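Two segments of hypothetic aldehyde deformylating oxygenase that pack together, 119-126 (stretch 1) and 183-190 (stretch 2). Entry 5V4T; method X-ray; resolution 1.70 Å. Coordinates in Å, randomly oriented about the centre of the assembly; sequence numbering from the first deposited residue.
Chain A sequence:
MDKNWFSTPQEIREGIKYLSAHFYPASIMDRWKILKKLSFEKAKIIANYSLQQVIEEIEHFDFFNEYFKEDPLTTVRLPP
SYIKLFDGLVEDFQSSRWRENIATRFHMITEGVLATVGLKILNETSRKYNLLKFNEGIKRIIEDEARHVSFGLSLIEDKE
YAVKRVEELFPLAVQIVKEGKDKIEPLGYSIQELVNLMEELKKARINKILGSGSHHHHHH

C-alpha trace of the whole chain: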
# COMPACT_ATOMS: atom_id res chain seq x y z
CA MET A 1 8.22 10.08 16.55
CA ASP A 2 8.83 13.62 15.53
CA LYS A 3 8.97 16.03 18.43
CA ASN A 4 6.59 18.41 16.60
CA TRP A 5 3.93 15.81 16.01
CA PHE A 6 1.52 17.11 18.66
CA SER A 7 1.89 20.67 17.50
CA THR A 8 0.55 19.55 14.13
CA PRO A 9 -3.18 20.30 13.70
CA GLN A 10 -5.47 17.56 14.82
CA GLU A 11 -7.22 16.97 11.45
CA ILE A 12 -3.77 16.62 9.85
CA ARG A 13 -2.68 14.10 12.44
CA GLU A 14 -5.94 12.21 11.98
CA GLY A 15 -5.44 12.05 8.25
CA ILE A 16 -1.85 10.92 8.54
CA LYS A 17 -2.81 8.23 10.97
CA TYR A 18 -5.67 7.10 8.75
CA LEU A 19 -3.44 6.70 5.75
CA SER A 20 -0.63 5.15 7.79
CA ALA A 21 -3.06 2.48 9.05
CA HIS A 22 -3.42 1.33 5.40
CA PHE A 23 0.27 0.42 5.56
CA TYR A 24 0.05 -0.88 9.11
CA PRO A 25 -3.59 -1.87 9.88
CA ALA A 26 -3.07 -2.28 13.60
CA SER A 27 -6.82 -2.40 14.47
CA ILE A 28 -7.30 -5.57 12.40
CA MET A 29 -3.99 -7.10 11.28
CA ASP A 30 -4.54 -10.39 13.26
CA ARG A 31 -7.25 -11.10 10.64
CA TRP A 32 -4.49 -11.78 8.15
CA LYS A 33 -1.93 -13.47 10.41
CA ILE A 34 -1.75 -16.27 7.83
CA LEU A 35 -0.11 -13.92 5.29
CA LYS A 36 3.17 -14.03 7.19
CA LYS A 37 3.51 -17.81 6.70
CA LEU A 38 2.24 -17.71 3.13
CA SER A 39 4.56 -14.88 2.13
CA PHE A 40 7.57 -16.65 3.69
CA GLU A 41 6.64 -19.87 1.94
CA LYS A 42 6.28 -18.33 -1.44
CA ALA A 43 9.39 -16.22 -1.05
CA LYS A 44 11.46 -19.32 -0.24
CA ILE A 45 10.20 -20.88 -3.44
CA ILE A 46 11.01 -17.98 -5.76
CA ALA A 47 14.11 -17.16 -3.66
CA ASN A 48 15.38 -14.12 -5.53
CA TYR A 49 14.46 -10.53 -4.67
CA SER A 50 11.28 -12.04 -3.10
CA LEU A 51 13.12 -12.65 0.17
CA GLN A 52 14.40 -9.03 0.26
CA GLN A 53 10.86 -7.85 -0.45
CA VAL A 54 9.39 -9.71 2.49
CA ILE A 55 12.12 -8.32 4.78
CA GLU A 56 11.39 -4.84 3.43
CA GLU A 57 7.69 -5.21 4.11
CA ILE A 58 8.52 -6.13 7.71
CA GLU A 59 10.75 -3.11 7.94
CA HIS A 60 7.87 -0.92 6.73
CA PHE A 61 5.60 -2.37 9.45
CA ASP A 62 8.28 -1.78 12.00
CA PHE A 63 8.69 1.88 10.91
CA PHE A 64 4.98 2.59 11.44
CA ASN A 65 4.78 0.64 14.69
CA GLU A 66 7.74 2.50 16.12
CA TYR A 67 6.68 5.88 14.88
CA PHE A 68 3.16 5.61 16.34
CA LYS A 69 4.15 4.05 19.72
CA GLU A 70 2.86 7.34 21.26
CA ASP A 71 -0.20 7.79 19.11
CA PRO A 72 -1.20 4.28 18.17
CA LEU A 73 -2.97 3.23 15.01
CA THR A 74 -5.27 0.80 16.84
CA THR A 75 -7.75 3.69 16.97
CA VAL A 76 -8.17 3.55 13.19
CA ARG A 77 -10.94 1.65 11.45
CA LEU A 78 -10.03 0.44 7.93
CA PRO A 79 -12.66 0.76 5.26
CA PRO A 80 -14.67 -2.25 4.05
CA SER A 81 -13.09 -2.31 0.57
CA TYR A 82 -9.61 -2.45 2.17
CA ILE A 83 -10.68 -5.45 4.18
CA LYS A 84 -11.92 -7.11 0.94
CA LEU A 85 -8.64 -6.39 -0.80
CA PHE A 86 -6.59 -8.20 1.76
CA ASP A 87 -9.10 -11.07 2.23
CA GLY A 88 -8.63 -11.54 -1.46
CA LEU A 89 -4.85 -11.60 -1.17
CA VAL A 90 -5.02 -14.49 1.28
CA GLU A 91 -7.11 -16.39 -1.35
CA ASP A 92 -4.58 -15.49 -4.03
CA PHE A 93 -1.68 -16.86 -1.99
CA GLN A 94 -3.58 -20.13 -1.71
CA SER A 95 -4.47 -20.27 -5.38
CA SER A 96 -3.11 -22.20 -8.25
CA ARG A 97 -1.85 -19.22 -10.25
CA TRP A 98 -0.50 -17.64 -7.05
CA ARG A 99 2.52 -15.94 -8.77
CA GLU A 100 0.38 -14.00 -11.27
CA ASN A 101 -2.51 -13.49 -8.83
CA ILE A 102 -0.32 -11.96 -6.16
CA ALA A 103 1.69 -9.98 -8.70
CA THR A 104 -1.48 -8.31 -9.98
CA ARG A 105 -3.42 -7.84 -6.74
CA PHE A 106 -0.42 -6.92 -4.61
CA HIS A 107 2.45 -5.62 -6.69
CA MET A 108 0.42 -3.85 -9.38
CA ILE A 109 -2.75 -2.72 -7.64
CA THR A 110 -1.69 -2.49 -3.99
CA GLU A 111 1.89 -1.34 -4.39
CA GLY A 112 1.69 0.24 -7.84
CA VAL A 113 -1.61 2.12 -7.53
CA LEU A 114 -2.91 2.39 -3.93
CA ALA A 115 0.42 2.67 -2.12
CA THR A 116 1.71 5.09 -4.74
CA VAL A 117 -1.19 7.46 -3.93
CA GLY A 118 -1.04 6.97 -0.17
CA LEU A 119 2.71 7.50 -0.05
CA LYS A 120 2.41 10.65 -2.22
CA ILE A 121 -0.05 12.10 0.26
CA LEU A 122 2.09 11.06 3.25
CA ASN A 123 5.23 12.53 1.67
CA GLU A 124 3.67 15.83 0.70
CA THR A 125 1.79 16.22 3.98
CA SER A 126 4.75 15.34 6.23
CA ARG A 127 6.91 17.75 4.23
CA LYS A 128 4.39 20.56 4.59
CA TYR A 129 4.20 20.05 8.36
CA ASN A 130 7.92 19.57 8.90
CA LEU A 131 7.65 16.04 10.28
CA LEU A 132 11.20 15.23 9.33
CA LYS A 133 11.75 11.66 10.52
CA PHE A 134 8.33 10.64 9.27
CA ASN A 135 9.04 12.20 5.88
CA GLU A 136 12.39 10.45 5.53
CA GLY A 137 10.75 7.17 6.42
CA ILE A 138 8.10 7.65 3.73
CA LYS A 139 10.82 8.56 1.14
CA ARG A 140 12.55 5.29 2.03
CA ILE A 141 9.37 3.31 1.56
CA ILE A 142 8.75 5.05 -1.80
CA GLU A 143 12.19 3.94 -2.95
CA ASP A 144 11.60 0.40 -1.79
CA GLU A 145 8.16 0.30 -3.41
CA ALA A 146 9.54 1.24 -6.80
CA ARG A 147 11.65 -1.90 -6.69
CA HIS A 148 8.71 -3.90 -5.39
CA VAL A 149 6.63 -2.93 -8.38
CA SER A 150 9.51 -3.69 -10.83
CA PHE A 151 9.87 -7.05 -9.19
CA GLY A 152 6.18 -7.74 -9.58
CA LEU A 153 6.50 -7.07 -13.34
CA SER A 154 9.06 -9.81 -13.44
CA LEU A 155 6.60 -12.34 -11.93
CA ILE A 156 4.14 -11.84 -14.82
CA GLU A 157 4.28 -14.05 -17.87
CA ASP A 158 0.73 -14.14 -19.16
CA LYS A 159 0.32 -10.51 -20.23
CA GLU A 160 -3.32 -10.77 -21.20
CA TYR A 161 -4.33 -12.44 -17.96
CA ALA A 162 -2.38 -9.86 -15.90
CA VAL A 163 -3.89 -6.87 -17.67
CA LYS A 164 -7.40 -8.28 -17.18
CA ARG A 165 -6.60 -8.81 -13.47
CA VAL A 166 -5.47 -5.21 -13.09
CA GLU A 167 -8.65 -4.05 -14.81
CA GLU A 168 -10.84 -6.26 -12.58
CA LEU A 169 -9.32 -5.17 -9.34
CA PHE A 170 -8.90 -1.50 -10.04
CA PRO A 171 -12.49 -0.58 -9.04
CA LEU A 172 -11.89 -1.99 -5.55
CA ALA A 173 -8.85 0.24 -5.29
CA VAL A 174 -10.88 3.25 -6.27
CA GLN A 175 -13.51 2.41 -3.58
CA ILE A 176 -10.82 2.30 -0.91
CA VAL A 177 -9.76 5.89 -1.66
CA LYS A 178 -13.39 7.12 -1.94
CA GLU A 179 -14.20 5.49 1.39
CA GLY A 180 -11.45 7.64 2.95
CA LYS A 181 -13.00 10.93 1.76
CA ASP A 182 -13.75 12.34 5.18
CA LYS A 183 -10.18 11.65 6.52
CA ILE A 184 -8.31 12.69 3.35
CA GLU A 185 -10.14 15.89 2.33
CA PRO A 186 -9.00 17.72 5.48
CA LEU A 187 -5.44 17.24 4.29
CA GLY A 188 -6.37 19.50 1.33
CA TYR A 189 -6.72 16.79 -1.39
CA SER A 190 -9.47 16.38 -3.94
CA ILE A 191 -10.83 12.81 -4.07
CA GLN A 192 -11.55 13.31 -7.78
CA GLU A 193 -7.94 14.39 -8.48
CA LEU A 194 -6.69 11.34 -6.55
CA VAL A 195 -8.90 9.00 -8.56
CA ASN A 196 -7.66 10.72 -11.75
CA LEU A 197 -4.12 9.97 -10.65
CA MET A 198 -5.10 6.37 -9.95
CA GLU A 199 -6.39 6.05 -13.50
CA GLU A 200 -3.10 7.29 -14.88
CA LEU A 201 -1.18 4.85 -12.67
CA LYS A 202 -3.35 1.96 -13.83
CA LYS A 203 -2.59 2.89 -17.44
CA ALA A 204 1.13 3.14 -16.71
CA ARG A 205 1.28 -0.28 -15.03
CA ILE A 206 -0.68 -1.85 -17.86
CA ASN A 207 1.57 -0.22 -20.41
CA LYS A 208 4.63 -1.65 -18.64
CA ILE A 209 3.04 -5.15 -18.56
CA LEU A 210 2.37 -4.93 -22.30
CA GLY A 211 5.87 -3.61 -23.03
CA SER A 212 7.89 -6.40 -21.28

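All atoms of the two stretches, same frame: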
# COMPACT_ATOMS: atom_id res chain seq x y z
N LEU A 119 1.36 7.03 -0.35
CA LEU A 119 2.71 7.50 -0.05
C LEU A 119 2.93 8.93 -0.55
O LEU A 119 3.60 9.74 0.09
CB LEU A 119 3.77 6.56 -0.64
CG LEU A 119 3.83 5.21 0.05
CD1 LEU A 119 4.62 4.19 -0.73
CD2 LEU A 119 4.40 5.35 1.44
N LYS A 120 2.38 9.26 -1.73
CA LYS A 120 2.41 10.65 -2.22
C LYS A 120 1.79 11.57 -1.19
O LYS A 120 2.35 12.63 -0.86
CB LYS A 120 1.63 10.76 -3.55
CG LYS A 120 1.21 12.19 -3.90
CD LYS A 120 0.20 12.16 -5.08
CE LYS A 120 -0.56 13.48 -5.27
NZ LYS A 120 0.46 14.46 -5.78
N ILE A 121 0.62 11.25 -0.72
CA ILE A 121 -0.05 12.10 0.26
C ILE A 121 0.76 12.19 1.54
O ILE A 121 1.01 13.26 2.05
CB ILE A 121 -1.46 11.59 0.57
CG1 ILE A 121 -2.34 11.63 -0.70
CG2 ILE A 121 -2.06 12.33 1.74
CD1 ILE A 121 -3.59 10.81 -0.51
N LEU A 122 1.25 11.05 2.03
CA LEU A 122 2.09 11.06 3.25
C LEU A 122 3.35 11.85 3.11
O LEU A 122 3.77 12.55 4.06
CB LEU A 122 2.35 9.62 3.80
CG LEU A 122 1.10 8.94 4.28
CD1 LEU A 122 1.38 7.47 4.56
CD2 LEU A 122 0.54 9.61 5.54
N ASN A 123 4.02 11.73 1.94
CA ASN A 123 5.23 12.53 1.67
C ASN A 123 4.97 14.02 1.66
O ASN A 123 5.58 14.79 2.37
CB ASN A 123 5.77 12.07 0.30
CG ASN A 123 7.10 12.63 -0.03
OD1 ASN A 123 7.79 13.28 0.75
ND2 ASN A 123 7.51 12.37 -1.26
N GLU A 124 4.02 14.41 0.85
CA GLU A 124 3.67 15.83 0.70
C GLU A 124 3.21 16.44 2.03
O GLU A 124 3.63 17.54 2.38
CB GLU A 124 2.58 15.98 -0.32
CG GLU A 124 3.08 15.64 -1.70
CD GLU A 124 2.04 15.79 -2.78
OE1 GLU A 124 0.86 16.06 -2.49
OE2 GLU A 124 2.44 15.65 -3.98
N THR A 125 2.39 15.71 2.75
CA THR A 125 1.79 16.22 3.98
C THR A 125 2.86 16.33 5.08
O THR A 125 2.96 17.35 5.81
CB THR A 125 0.61 15.36 4.43
OG1 THR A 125 -0.38 15.38 3.41
CG2 THR A 125 0.03 15.91 5.72
N SER A 126 3.70 15.30 5.22
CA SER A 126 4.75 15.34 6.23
C SER A 126 5.76 16.40 5.91
O SER A 126 6.28 17.04 6.80
CB SER A 126 5.39 13.99 6.44
OG SER A 126 5.97 13.41 5.26
N LYS A 183 -11.54 11.54 5.90
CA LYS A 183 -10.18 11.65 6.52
C LYS A 183 -9.14 12.29 5.64
O LYS A 183 -8.22 12.90 6.15
CB LYS A 183 -9.66 10.26 6.90
CG LYS A 183 -10.44 9.56 8.02
CD LYS A 183 -10.76 10.50 9.18
CE LYS A 183 -11.59 9.80 10.26
NZ LYS A 183 -10.69 9.30 11.32
N ILE A 184 -9.32 12.22 4.32
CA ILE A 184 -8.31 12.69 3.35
C ILE A 184 -8.55 14.15 2.93
O ILE A 184 -7.62 14.91 2.74
CB ILE A 184 -8.27 11.76 2.09
CG1 ILE A 184 -7.77 10.33 2.44
CG2 ILE A 184 -7.43 12.39 1.01
CD1 ILE A 184 -8.00 9.30 1.34
N GLU A 185 -9.82 14.53 2.72
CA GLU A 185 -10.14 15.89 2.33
C GLU A 185 -9.62 16.96 3.29
O GLU A 185 -9.18 18.00 2.83
CB GLU A 185 -11.65 16.07 2.11
CG GLU A 185 -12.14 15.40 0.86
CD GLU A 185 -13.61 15.69 0.60
OE1 GLU A 185 -14.42 15.79 1.58
OE2 GLU A 185 -13.94 15.80 -0.58
N PRO A 186 -9.63 16.71 4.59
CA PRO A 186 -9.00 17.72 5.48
C PRO A 186 -7.51 17.94 5.30
O PRO A 186 -6.96 18.95 5.76
CB PRO A 186 -9.31 17.18 6.88
CG PRO A 186 -10.56 16.40 6.66
CD PRO A 186 -10.33 15.69 5.35
N LEU A 187 -6.82 17.01 4.65
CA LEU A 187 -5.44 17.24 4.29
C LEU A 187 -5.30 18.14 3.06
O LEU A 187 -4.18 18.45 2.67
CB LEU A 187 -4.72 15.92 4.05
CG LEU A 187 -4.80 14.83 5.12
CD1 LEU A 187 -3.97 13.60 4.81
CD2 LEU A 187 -4.42 15.37 6.47
N GLY A 188 -6.41 18.54 2.44
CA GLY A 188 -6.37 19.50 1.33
C GLY A 188 -6.44 18.84 -0.07
O GLY A 188 -6.37 19.53 -1.06
N TYR A 189 -6.68 17.55 -0.13
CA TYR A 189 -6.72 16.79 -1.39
C TYR A 189 -8.14 16.66 -1.91
O TYR A 189 -9.07 16.61 -1.13
CB TYR A 189 -6.16 15.39 -1.21
CG TYR A 189 -4.69 15.46 -0.92
CD1 TYR A 189 -3.77 15.46 -1.95
CD2 TYR A 189 -4.21 15.61 0.37
CE1 TYR A 189 -2.42 15.61 -1.72
CE2 TYR A 189 -2.84 15.76 0.60
CZ TYR A 189 -1.96 15.74 -0.44
OH TYR A 189 -0.60 15.91 -0.18
N SER A 190 -8.24 16.67 -3.23
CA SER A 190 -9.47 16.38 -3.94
C SER A 190 -9.56 14.89 -4.22
O SER A 190 -8.65 14.37 -4.85
CB SER A 190 -9.44 17.08 -5.25
OG SER A 190 -10.37 16.52 -6.14
O HOH W 1 -1.60 18.49 3.68

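A helix can be held against an irregular segment by a single aromatic residue whose face is used for apolar contact and whose hydroxyl reaches a polar partner. Two segments of this hypothetic aldehyde deformylating oxygenase, whose touching residues lie at least 62 positions apart in sequence, illustrate the principle. The first, residues 119-126, is helical throughout and belongs to a longer helix; its i to i-4 ladder is regular, with Asn123 N bonded to Leu119 O at 2.7 Å and Thr125 N to Ile121 O at 2.9 Å. The second changes course as it goes. Ile184 is still helical, residues 185-187 form a 3-10 segment, and the chain then opens out through Gly188 and Tyr189. The tighter turn appears in the i to i-3 bonds, Leu187 N to Ile184 O at 2.9 Å and Gly188 N to Glu185 O at 2.8 Å. Gly188 has phi/psi of 98/8, where a side chain would jam against the carbonyl oxygen of Leu187. Beyond it Tyr189 is extended, and Ser190 caps the helix that follows.

No backbone hydrogen bond joins the stretches. The CA atoms of Thr125 and Leu187 lie 7.3 Å apart and those of Ile121 and Tyr189 8.3 Å, so the space between is filled by side chains. On the helix, Ile121, Glu124 and Thr125 point toward the second stretch, as the three- and four-residue spacing of one helical face allows; Leu187 and Tyr189 point back.

Tyr189 gives the largest share of the buried surface. Ile121 lies over one face of its ring, with CG1 4.1 Å from the ring centroid and only 10° off the normal, a CH-pi contact in which the aliphatic chain meets the pi cloud nearly head on. Ile121 CG2 also comes within 3.7 Å of Tyr189 CE2 and 3.8 Å of Leu187 CD1, while the looser approach of Ile121 CD1 to Ile184 CG2, at 4.4 Å, extends the apolar patch. One branched side chain thus touches three residues of its partner.

The polar end of the ring is treated differently. Near the ring plane, Tyr189 OH donates a hydrogen bond to Glu124 OE1 at 2.7 Å, the one direct hydrogen bond between the stretches. The other carboxylate oxygen is also engaged: Lys120 NZ forms a salt bridge with Glu124 OE2 at 2.9 Å. Spaced one helical turn apart, Lys120 and Glu124 place a charged pair beside the phenol, and the carboxylate accepts from both partners.

Thr125 completes the interface in a mixed role. Its OG1 donates to Ile121 O at 2.9 Å, using its proton within its own helix, and lies 4.2 Å from Leu187 CD1. A water links Thr125 to Leu187, donating to Leu187 O at 2.8 Å and, weakly, to Thr125 OG1 at 3.4 Å. The example shows how one tyrosine can join an apolar contact to a polar one.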